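Long-range contacts in ORF14 (Streptomyces clavuligerus, PDB 2WPX), which binds acetyl coenzyme A through a GCN5-related N-acetyltransferase fold and probably acts as an acyltransferase in the clavulanic acid pathway: residues Leu90-Gly95 with Arg103-His108; Leu8-Leu13 with Trp62-Gly67; Val21-Asp26 with Gly68-Ala73. One frame throughout, in Å; residues are numbered along the deposited sequence.

Contact 1 of 3, residues Leu90-Gly95 with Arg103-His108; sequences LLVHPG and RALWAH. With ACO (acetyl coenzyme *a), chain C.
Leu90 holds CG anti to its backbone N (chi1 -166°) and Leu105 holds CG anti to its carbonyl carbon (chi1 -80°), and the two side chains slide past each other in opposite directions. They join strand and helix in the beta-alpha-beta unit that carries acetyl-CoA in GNAT enzymes: strand 84-92, the pyrophosphate-binding turn, helix 101-115 and strand 120-127. The local axes of 90-92 and 103-108 run nearly antiparallel, at 154°, and no hydrogen bond links the two segments directly. The methyl CD1 of Leu105 does most of the touching, 4.0 Å from Leu90 CD2 and 3.8 Å from Val92 CG2, and it also lies against the carbonyl O of Leu91. The other methyl of Leu90, CD1, meets the indole of Trp106 at its edge, near the ring plane, with the two side chains crossing at about a right angle.

The cofactor bridges strand and helix. Leu90 O accepts a hydrogen bond from the pantetheine amide N4P of acetyl-CoA at 2.9 Å, and Val92 N gives its hydrogen to O9P, also at 2.9 Å, so the pantetheine arm pairs with the strand much as another strand would. From the helix, Gly102 N bonds to the cofactor, as do Arg98 N and Gly100 N just before it; Arg103 N lies close to the pyrophosphate oxygen O1A, too close for that bond's geometry to be trusted. Near the thioester, the acetyl oxygen O sits 3.8 Å from Leu90 CD1, and the acetyl methyl CH3 lies 3.9 Å from Trp106 CZ3.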
loop_
_atom_site.group_PDB
_atom_site.type_symbol
_atom_site.label_atom_id
_atom_site.label_comp_id
_atom_site.label_asym_id
_atom_site.label_seq_id
_atom_site.Cartn_x
_atom_site.Cartn_y
_atom_site.Cartn_z
ATOM N N LEU A 90 0.891 -2.725 13.758
ATOM C CA LEU A 90 1.008 -3.305 15.089
ATOM C C LEU A 90 2.370 -4.017 15.151
ATOM O O LEU A 90 2.531 -5.108 14.625
ATOM C CB LEU A 90 -0.164 -4.287 15.368
ATOM C CG LEU A 90 -0.359 -4.699 16.833
ATOM C CD1 LEU A 90 -1.771 -5.161 17.102
ATOM C CD2 LEU A 90 0.699 -5.790 17.302
ATOM N N LEU A 91 3.341 -3.417 15.825
ATOM C CA LEU A 91 4.732 -3.840 15.727
ATOM C C LEU A 91 5.405 -3.941 17.128
ATOM O O LEU A 91 5.247 -3.061 17.991
ATOM C CB LEU A 91 5.478 -2.834 14.833
ATOM C CG LEU A 91 6.937 -3.034 14.391
ATOM C CD1 LEU A 91 7.386 -1.994 13.423
ATOM C CD2 LEU A 91 7.808 -2.886 15.589
ATOM N N VAL A 92 6.119 -5.031 17.369
ATOM C CA VAL A 92 6.754 -5.249 18.662
ATOM C C VAL A 92 8.251 -5.390 18.366
ATOM O O VAL A 92 8.637 -6.030 17.376
ATOM C CB VAL A 92 6.127 -6.489 19.357
ATOM C CG1 VAL A 92 6.902 -6.935 20.583
ATOM C CG2 VAL A 92 4.696 -6.205 19.782
ATOM N N HIS A 93 9.066 -4.688 19.141
ATOM C CA HIS A 93 10.525 -4.729 19.012
ATOM C C HIS A 93 10.987 -6.198 18.988
ATOM O O HIS A 93 10.664 -6.989 19.899
ATOM C CB HIS A 93 11.159 -3.921 20.179
ATOM C CG HIS A 93 12.675 -3.898 20.201
ATOM N ND1 HIS A 93 13.398 -2.719 20.339
ATOM C CD2 HIS A 93 13.594 -4.900 20.204
ATOM C CE1 HIS A 93 14.694 -2.993 20.358
ATOM N NE2 HIS A 93 14.838 -4.310 20.288
ATOM N N PRO A 94 11.755 -6.567 17.952
ATOM C CA PRO A 94 12.222 -7.920 17.649
ATOM C C PRO A 94 12.906 -8.554 18.819
ATOM O O PRO A 94 12.971 -9.793 18.862
ATOM C CB PRO A 94 13.275 -7.735 16.537
ATOM C CG PRO A 94 13.461 -6.280 16.389
ATOM C CD PRO A 94 12.226 -5.601 16.953
ATOM N N GLY A 95 13.404 -7.725 19.738
ATOM C CA GLY A 95 14.113 -8.178 20.930
ATOM C C GLY A 95 13.192 -8.425 22.087
ATOM O O GLY A 95 13.605 -9.054 23.060
ATOM N N ARG A 103 -0.003 -8.694 22.498
ATOM C CA ARG A 103 -1.318 -8.910 23.061
ATOM C C ARG A 103 -1.885 -7.623 23.664
ATOM O O ARG A 103 -3.046 -7.262 23.448
ATOM C CB ARG A 103 -1.292 -9.989 24.158
ATOM C CG ARG A 103 -2.645 -10.179 24.826
ATOM C CD ARG A 103 -2.578 -11.330 25.826
ATOM N NE ARG A 103 -2.716 -12.642 25.192
ATOM C CZ ARG A 103 -1.713 -13.477 24.940
ATOM N NH1 ARG A 103 -0.448 -13.158 25.279
ATOM N NH2 ARG A 103 -1.989 -14.648 24.365
ATOM N N ALA A 104 -1.075 -6.980 24.484
ATOM C CA ALA A 104 -1.448 -5.725 25.101
ATOM C C ALA A 104 -1.776 -4.663 24.005
ATOM O O ALA A 104 -2.704 -3.885 24.170
ATOM C CB ALA A 104 -0.321 -5.257 26.054
ATOM N N LEU A 105 -1.070 -4.690 22.877
ATOM C CA LEU A 105 -1.312 -3.713 21.805
ATOM C C LEU A 105 -2.681 -3.934 21.163
ATOM O O LEU A 105 -3.433 -3.027 20.897
ATOM C CB LEU A 105 -0.206 -3.808 20.770
ATOM C CG LEU A 105 1.079 -3.082 21.170
ATOM C CD1 LEU A 105 2.166 -3.390 20.103
ATOM C CD2 LEU A 105 0.872 -1.539 21.368
ATOM N N TRP A 106 -3.006 -5.198 20.988
ATOM C CA TRP A 106 -4.241 -5.594 20.429
ATOM C C TRP A 106 -5.395 -5.233 21.369
ATOM O O TRP A 106 -6.490 -4.815 20.921
ATOM C CB TRP A 106 -4.193 -7.104 20.248
ATOM C CG TRP A 106 -5.443 -7.581 19.725
ATOM C CD1 TRP A 106 -6.479 -8.110 20.430
ATOM C CD2 TRP A 106 -5.872 -7.505 18.364
ATOM N NE1 TRP A 106 -7.521 -8.446 19.573
ATOM C CE2 TRP A 106 -7.171 -8.070 18.302
ATOM C CE3 TRP A 106 -5.268 -7.061 17.172
ATOM C CZ2 TRP A 106 -7.876 -8.163 17.115
ATOM C CZ3 TRP A 106 -5.985 -7.152 15.986
ATOM C CH2 TRP A 106 -7.277 -7.691 15.973
ATOM N N ALA A 107 -5.186 -5.420 22.661
ATOM C CA ALA A 107 -6.206 -5.063 23.635
ATOM C C ALA A 107 -6.429 -3.556 23.632
ATOM O O ALA A 107 -7.560 -3.088 23.795
ATOM C CB ALA A 107 -5.823 -5.552 25.063
ATOM N N HIS A 108 -5.352 -2.799 23.480
ATOM C CA HIS A 108 -5.442 -1.353 23.368
ATOM C C HIS A 108 -6.169 -1.005 22.041
ATOM O O HIS A 108 -7.086 -0.178 22.022
ATOM C CB HIS A 108 -4.027 -0.737 23.491
ATOM C CG HIS A 108 -4.001 0.758 23.547
ATOM N ND1 HIS A 108 -3.351 1.521 22.599
ATOM C CD2 HIS A 108 -4.530 1.638 24.429
ATOM C CE1 HIS A 108 -3.504 2.802 22.870
ATOM N NE2 HIS A 108 -4.223 2.904 23.971
HETATM N N1A ACO C . 4.955 -18.012 16.277
HETATM C C2A ACO C . 3.913 -18.688 16.739
HETATM N N3A ACO C . 2.965 -18.162 17.538
HETATM C C4A ACO C . 3.031 -16.874 17.878
HETATM C C5A ACO C . 4.101 -16.137 17.398
HETATM C C6A ACO C . 5.069 -16.718 16.592
HETATM N N6A ACO C . 6.085 -15.988 16.138
HETATM N N7A ACO C . 3.982 -14.900 17.872
HETATM C C8A ACO C . 2.853 -14.842 18.574
HETATM N N9A ACO C . 2.286 -16.027 18.588
HETATM C C1B ACO C . 1.022 -16.233 19.326
HETATM C C2B ACO C . 1.107 -17.088 20.592
HETATM O O2B ACO C . -0.206 -17.550 20.888
HETATM C C3B ACO C . 1.475 -16.057 21.600
HETATM O O3B ACO C . 0.975 -16.351 22.889
HETATM P P3B ACO C . 1.965 -17.083 23.909
HETATM O O7A ACO C . 1.456 -17.327 25.442
HETATM O O8A ACO C . 2.994 -18.022 23.234
HETATM O O9A ACO C . 1.110 -18.283 23.609
HETATM C C4B ACO C . 0.604 -14.851 21.211
HETATM O O4B ACO C . 0.468 -14.915 19.769
HETATM C C5B ACO C . 1.764 -14.036 21.829
HETATM O O5B ACO C . 1.673 -12.793 21.493
HETATM P P1A ACO C . 2.524 -11.748 22.191
HETATM O O1A ACO C . 1.479 -10.648 22.703
HETATM O O2A ACO C . 3.569 -12.198 23.205
HETATM O O3A ACO C . 3.393 -11.422 20.934
HETATM P P2A ACO C . 4.362 -10.329 20.371
HETATM O O4A ACO C . 5.671 -11.158 20.117
HETATM O O5A ACO C . 4.663 -9.179 21.262
HETATM O O6A ACO C . 3.669 -10.122 18.885
HETATM C CBP ACO C . 3.791 -9.982 16.459
HETATM C CCP ACO C . 3.955 -9.230 17.797
HETATM C CDP ACO C . 3.309 -11.188 17.246
HETATM C CEP ACO C . 2.753 -8.987 16.086
HETATM C CAP ACO C . 5.301 -9.727 16.213
HETATM O OAP ACO C . 5.776 -10.841 15.528
HETATM C C9P ACO C . 5.519 -8.527 15.264
HETATM O O9P ACO C . 5.620 -7.391 15.706
HETATM N N8P ACO C . 5.801 -8.833 13.996
HETATM C C7P ACO C . 6.014 -7.806 12.959
HETATM C C6P ACO C . 4.705 -7.030 12.893
HETATM C C5P ACO C . 3.503 -7.828 12.414
HETATM O O5P ACO C . 3.583 -8.692 11.554
HETATM N N4P ACO C . 2.380 -7.489 12.969
HETATM C C3P ACO C . 1.129 -8.020 12.470
HETATM C C2P ACO C . 0.381 -8.793 13.533
HETATM S S1P ACO C . -1.097 -9.304 12.625
HETATM C C ACO C . -2.238 -8.280 13.382
HETATM O O ACO C . -1.827 -7.304 14.010
HETATM C CH3 ACO C . -3.708 -8.685 13.264
#

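Contact 2 of 3, residues Leu8-Leu13 with Trp62-Gly67; sequences LEFVPL and WVVRSG
Val64 CG2 lies over the centre of the Phe10 ring in a CH-pi contact, 4.0 Å from the centroid and 12° off the ring normal. With CG2 anti to its backbone N, Val64 also brings this methyl within 3.6 Å of Leu8 CB. Further along, Phe10 CB touches Trp62 CE3, and Pro12 lies side by side with the Trp62 side chain, its CG over one face of the six-membered ring and its CD against CZ3. His108 of helix 101-115 stacks on Phe10 and meets Trp62 edge-to-face, so the aromatic groups continue into the helix that covers this face. Val11 and Val63 belong to the other face, where Val11 CG1 meets Val63 CG2 at 3.6 Å. Leu13 CD2 packs on Val63 CG1, and helix 18-33 covers both residues through Trp24.

These side chains sit on the antiparallel pairing of strand 9-12 with strand 57-66, in which the N-terminal strand forms the outer edge of the GNAT sheet. Glu9-Arg65 and Val11-Val63 are hydrogen-bonded pairs; Phe10-Val64 and Pro12-Trp62 are non-hydrogen-bonded. Val63 N donates to Val11 O at 3.0 Å. At the Trp62 end of the pairing, the indole NE1 is hydrogen-bonded to Asp60 OD1.

At the polar edge, Glu9 and Arg65 point the same way in a salt bridge, their carboxylate and guanidinium planes turned 47° apart. Glu9 OE2 accepts from two nitrogens on the same face of the carboxylate: Arg65 NH2 at 2.8 Å, on the syn side but tilted out of the plane, and Arg65 NE at 2.9 Å from further above it. OE2 stays near the guanidinium plane, at its edge, while Val11 CG1 lies over one face of that group, toward its rim.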
loop_
_atom_site.group_PDB
_atom_site.type_symbol
_atom_site.label_atom_id
_atom_site.label_comp_id
_atom_site.label_asym_id
_atom_site.label_seq_id
_atom_site.Cartn_x
_atom_site.Cartn_y
_atom_site.Cartn_z
ATOM N N LEU A 8 3.702 -1.544 31.104
ATOM C CA LEU A 8 3.767 -0.921 29.782
ATOM C C LEU A 8 3.086 0.424 29.819
ATOM O O LEU A 8 1.978 0.532 30.309
ATOM C CB LEU A 8 3.106 -1.798 28.728
ATOM C CG LEU A 8 3.780 -3.158 28.524
ATOM C CD1 LEU A 8 2.815 -4.176 27.871
ATOM C CD2 LEU A 8 5.094 -3.022 27.748
ATOM N N GLU A 9 3.757 1.439 29.303
ATOM C CA GLU A 9 3.195 2.765 29.182
ATOM C C GLU A 9 2.736 3.029 27.717
ATOM O O GLU A 9 3.518 2.878 26.776
ATOM C CB GLU A 9 4.269 3.751 29.578
ATOM C CG GLU A 9 3.778 5.071 30.065
ATOM C CD GLU A 9 4.848 6.113 29.866
ATOM O OE1 GLU A 9 4.584 7.303 30.151
ATOM O OE2 GLU A 9 5.955 5.729 29.389
ATOM N N PHE A 10 1.458 3.373 27.536
ATOM C CA PHE A 10 0.909 3.826 26.244
ATOM C C PHE A 10 0.912 5.347 26.159
ATOM O O PHE A 10 0.302 6.014 26.962
ATOM C CB PHE A 10 -0.512 3.300 26.020
ATOM C CG PHE A 10 -0.577 1.813 25.925
ATOM C CD1 PHE A 10 -0.459 1.185 24.691
ATOM C CD2 PHE A 10 -0.714 1.036 27.071
ATOM C CE1 PHE A 10 -0.500 -0.203 24.587
ATOM C CE2 PHE A 10 -0.764 -0.370 26.987
ATOM C CZ PHE A 10 -0.644 -0.993 25.735
ATOM N N VAL A 11 1.630 5.877 25.188
ATOM C CA VAL A 11 1.754 7.309 24.989
ATOM C C VAL A 11 1.397 7.569 23.508
ATOM O O VAL A 11 1.796 6.811 22.641
ATOM C CB VAL A 11 3.226 7.743 25.297
ATOM C CG1 VAL A 11 4.114 6.615 25.021
ATOM C CG2 VAL A 11 3.683 8.949 24.450
ATOM N N PRO A 12 0.590 8.593 23.231
ATOM C CA PRO A 12 0.319 8.885 21.834
ATOM C C PRO A 12 1.619 9.191 21.066
ATOM O O PRO A 12 2.568 9.747 21.603
ATOM C CB PRO A 12 -0.587 10.127 21.892
ATOM C CG PRO A 12 -1.257 10.041 23.194
ATOM C CD PRO A 12 -0.262 9.374 24.143
ATOM N N LEU A 13 1.624 8.820 19.795
ATOM C CA LEU A 13 2.676 9.141 18.870
ATOM C C LEU A 13 2.293 10.418 18.061
ATOM O O LEU A 13 1.436 10.398 17.202
ATOM C CB LEU A 13 2.875 7.913 17.983
ATOM C CG LEU A 13 3.836 7.970 16.799
ATOM C CD1 LEU A 13 5.165 8.623 17.247
ATOM C CD2 LEU A 13 4.018 6.555 16.285
ATOM N N TRP A 62 -0.170 5.328 18.324
ATOM C CA TRP A 62 0.394 5.147 19.646
ATOM C C TRP A 62 1.733 4.418 19.632
ATOM O O TRP A 62 2.026 3.615 18.732
ATOM C CB TRP A 62 -0.576 4.318 20.439
ATOM C CG TRP A 62 -1.847 5.043 20.707
ATOM C CD1 TRP A 62 -2.909 5.233 19.852
ATOM C CD2 TRP A 62 -2.186 5.673 21.923
ATOM N NE1 TRP A 62 -3.908 5.941 20.489
ATOM C CE2 TRP A 62 -3.488 6.236 21.760
ATOM C CE3 TRP A 62 -1.534 5.796 23.162
ATOM C CZ2 TRP A 62 -4.130 6.937 22.781
ATOM C CZ3 TRP A 62 -2.180 6.473 24.181
ATOM C CH2 TRP A 62 -3.463 7.047 23.981
ATOM N N VAL A 63 2.551 4.689 20.639
ATOM C CA VAL A 63 3.640 3.792 20.964
ATOM C C VAL A 63 3.474 3.179 22.337
ATOM O O VAL A 63 2.692 3.662 23.178
ATOM C CB VAL A 63 5.042 4.463 20.835
ATOM C CG1 VAL A 63 5.344 4.801 19.393
ATOM C CG2 VAL A 63 5.156 5.668 21.760
ATOM N N VAL A 64 4.229 2.112 22.588
ATOM C CA VAL A 64 4.238 1.553 23.941
ATOM C C VAL A 64 5.677 1.560 24.488
ATOM O O VAL A 64 6.628 1.240 23.772
ATOM C CB VAL A 64 3.521 0.194 24.052
ATOM C CG1 VAL A 64 4.281 -0.911 23.328
ATOM C CG2 VAL A 64 3.296 -0.140 25.534
ATOM N N ARG A 65 5.826 1.997 25.729
ATOM C CA ARG A 65 7.137 2.100 26.324
ATOM C C ARG A 65 7.353 1.143 27.489
ATOM O O ARG A 65 6.433 0.782 28.247
ATOM C CB ARG A 65 7.403 3.542 26.763
ATOM C CG ARG A 65 7.410 4.503 25.573
ATOM C CD ARG A 65 8.143 5.774 25.901
ATOM N NE ARG A 65 7.530 6.400 27.069
ATOM C CZ ARG A 65 7.336 7.706 27.196
ATOM N NH1 ARG A 65 7.680 8.564 26.225
ATOM N NH2 ARG A 65 6.750 8.148 28.286
ATOM N N SER A 66 8.587 0.679 27.591
ATOM C CA SER A 66 8.945 -0.178 28.699
ATOM C C SER A 66 10.261 0.347 29.235
ATOM O O SER A 66 11.258 0.405 28.509
ATOM C CB SER A 66 9.057 -1.653 28.253
ATOM O OG SER A 66 9.469 -2.491 29.317
ATOM N N GLY A 67 10.258 0.715 30.511
ATOM C CA GLY A 67 11.421 1.333 31.115
ATOM C C GLY A 67 11.802 2.589 30.348
ATOM O O GLY A 67 12.981 2.850 30.110
#

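Contact 3 of 3, residues Val21-Asp26 with Gly68-Ala73; sequences VGQWLD and GRVVGA
Gln23 OE1 accepts the backbone N-H of Val70 at 2.9 Å in an almost straight bond (173° at the hydrogen), with the donor close to the line of the amide C=O. The same oxygen rests 3.4 Å from Arg69 CA, while nearer the helix Gln23 CB packs on Val70 CG2 at 3.6 Å. A polar tip and an apolar root thus grip adjoining parts of one strand residue. One helix residue on, Trp24 has CG anti to its backbone N (chi1 175°), and its indole meets Ala73 CB at the ring edge, with CD1 3.8 Å away.

Glu19 OE1 takes the hydrogen bond from Gln23 NE2, which helps fix the rotation of the amide. Leu13 and Val63 pack on Trp24, and Met46 of helix 43-51 touches it as well; Val70 in turn lies against Val63 and Arg65. Between the two strand contacts, Val71 and Gly72 both face Val64 in a classic beta bulge. The axes of 21-26 and 69-73 make an angle of 46°, as the first GNAT helix packs against the antiparallel N-terminal part of the sheet.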
loop_
_atom_site.group_PDB
_atom_site.type_symbol
_atom_site.label_atom_id
_atom_site.label_comp_id
_atom_site.label_asym_id
_atom_site.label_seq_id
_atom_site.Cartn_x
_atom_site.Cartn_y
_atom_site.Cartn_z
ATOM N N VAL A 21 9.205 10.235 18.148
ATOM C CA VAL A 21 9.252 9.891 16.720
ATOM C C VAL A 21 10.537 9.188 16.321
ATOM O O VAL A 21 10.487 8.209 15.593
ATOM C CB VAL A 21 9.094 11.095 15.764
ATOM C CG1 VAL A 21 9.213 10.619 14.343
ATOM C CG2 VAL A 21 7.754 11.774 15.984
ATOM N N GLY A 22 11.679 9.722 16.773
ATOM C CA GLY A 22 12.987 9.110 16.539
ATOM C C GLY A 22 13.082 7.641 16.933
ATOM O O GLY A 22 13.557 6.801 16.155
ATOM N N GLN A 23 12.632 7.336 18.150
ATOM C CA GLN A 23 12.480 5.945 18.602
ATOM C C GLN A 23 11.572 5.089 17.762
ATOM O O GLN A 23 11.860 3.945 17.531
ATOM C CB GLN A 23 12.056 5.869 20.095
ATOM C CG GLN A 23 13.347 5.876 20.958
ATOM C CD GLN A 23 13.087 5.978 22.442
ATOM O OE1 GLN A 23 12.424 5.116 23.016
ATOM N NE2 GLN A 23 13.634 7.015 23.074
ATOM N N TRP A 24 10.451 5.620 17.354
ATOM C CA TRP A 24 9.543 4.883 16.480
ATOM C C TRP A 24 10.207 4.563 15.117
ATOM O O TRP A 24 10.121 3.420 14.580
ATOM C CB TRP A 24 8.299 5.739 16.300
ATOM C CG TRP A 24 7.347 5.228 15.401
ATOM C CD1 TRP A 24 6.631 4.104 15.548
ATOM C CD2 TRP A 24 6.901 5.852 14.187
ATOM N NE1 TRP A 24 5.778 3.949 14.472
ATOM C CE2 TRP A 24 5.904 5.034 13.644
ATOM C CE3 TRP A 24 7.272 7.001 13.498
ATOM C CZ2 TRP A 24 5.257 5.333 12.425
ATOM C CZ3 TRP A 24 6.608 7.316 12.314
ATOM C CH2 TRP A 24 5.638 6.459 11.772
ATOM N N LEU A 25 10.890 5.564 14.565
ATOM C CA LEU A 25 11.613 5.420 13.297
ATOM C C LEU A 25 12.633 4.280 13.466
ATOM O O LEU A 25 12.674 3.345 12.621
ATOM C CB LEU A 25 12.292 6.749 12.897
ATOM C CG LEU A 25 11.386 7.921 12.498
ATOM C CD1 LEU A 25 12.195 9.133 12.083
ATOM C CD2 LEU A 25 10.512 7.464 11.326
ATOM N N ASP A 26 13.403 4.321 14.563
ATOM C CA ASP A 26 14.329 3.260 14.902
ATOM C C ASP A 26 13.723 1.882 15.133
ATOM O O ASP A 26 14.262 0.874 14.720
ATOM C CB ASP A 26 15.112 3.666 16.131
ATOM C CG ASP A 26 16.014 4.826 15.853
ATOM O OD1 ASP A 26 16.488 5.493 16.807
ATOM O OD2 ASP A 26 16.233 5.085 14.644
ATOM N N GLY A 68 10.798 3.363 29.948
ATOM C CA GLY A 68 11.077 4.606 29.262
ATOM C C GLY A 68 11.480 4.504 27.805
ATOM O O GLY A 68 11.689 5.541 27.165
ATOM N N ARG A 69 11.586 3.295 27.244
ATOM C CA ARG A 69 11.843 3.210 25.787
ATOM C C ARG A 69 10.724 2.536 25.023
ATOM O O ARG A 69 10.009 1.666 25.537
ATOM C CB ARG A 69 13.181 2.536 25.427
ATOM C CG ARG A 69 13.635 1.457 26.401
ATOM C CD ARG A 69 13.308 0.016 26.001
ATOM N NE ARG A 69 14.084 -0.455 24.861
ATOM C CZ ARG A 69 14.473 -1.718 24.609
ATOM N NH1 ARG A 69 14.263 -2.751 25.424
ATOM N NH2 ARG A 69 15.127 -1.905 23.476
ATOM N N VAL A 70 10.577 2.976 23.784
ATOM C CA VAL A 70 9.551 2.446 22.893
ATOM C C VAL A 70 9.881 0.997 22.615
ATOM O O VAL A 70 11.004 0.679 22.206
ATOM C CB VAL A 70 9.535 3.218 21.592
ATOM C CG1 VAL A 70 8.589 2.589 20.616
ATOM C CG2 VAL A 70 9.124 4.637 21.865
ATOM N N VAL A 71 8.915 0.117 22.829
ATOM C CA VAL A 71 9.138 -1.247 22.489
ATOM C C VAL A 71 8.050 -1.751 21.573
ATOM O O VAL A 71 8.023 -2.948 21.231
ATOM C CB VAL A 71 9.267 -2.132 23.762
ATOM C CG1 VAL A 71 10.587 -1.806 24.467
ATOM C CG2 VAL A 71 8.090 -1.923 24.685
ATOM N N GLY A 72 7.159 -0.861 21.137
ATOM C CA GLY A 72 6.141 -1.259 20.150
ATOM C C GLY A 72 5.286 -0.083 19.745
ATOM O O GLY A 72 5.403 1.007 20.296
ATOM N N ALA A 73 4.419 -0.299 18.772
ATOM C CA ALA A 73 3.678 0.802 18.185
ATOM C C ALA A 73 2.371 0.240 17.692
ATOM O O ALA A 73 2.325 -0.871 17.218
ATOM C CB ALA A 73 4.464 1.385 17.038
#

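Contacts 2 and 3 meet where strands 57-66 and 69-79 pair as neighbours, and helix 18-33 of contact 3 covers one face of both. Contact 1 extends the same sheet through Leu91-Ala73 and His93-Val71 backbone bonds, and its helix covers the opposite face, where Leu105 packs on Phe10 and Ala104 on Leu8. Contact 1 is the buried one: its protein interface is apolar, and some of its backbone polar atoms (Leu90 O, Val92 N) bind the cofactor. Contacts 2 and 3 are partly buried. Contact 2, at the sheet edge, combines strand pairing with a peripheral salt bridge, whereas contact 3 joins helix to strand with one side-chain-to-backbone bond and modest apolar packing.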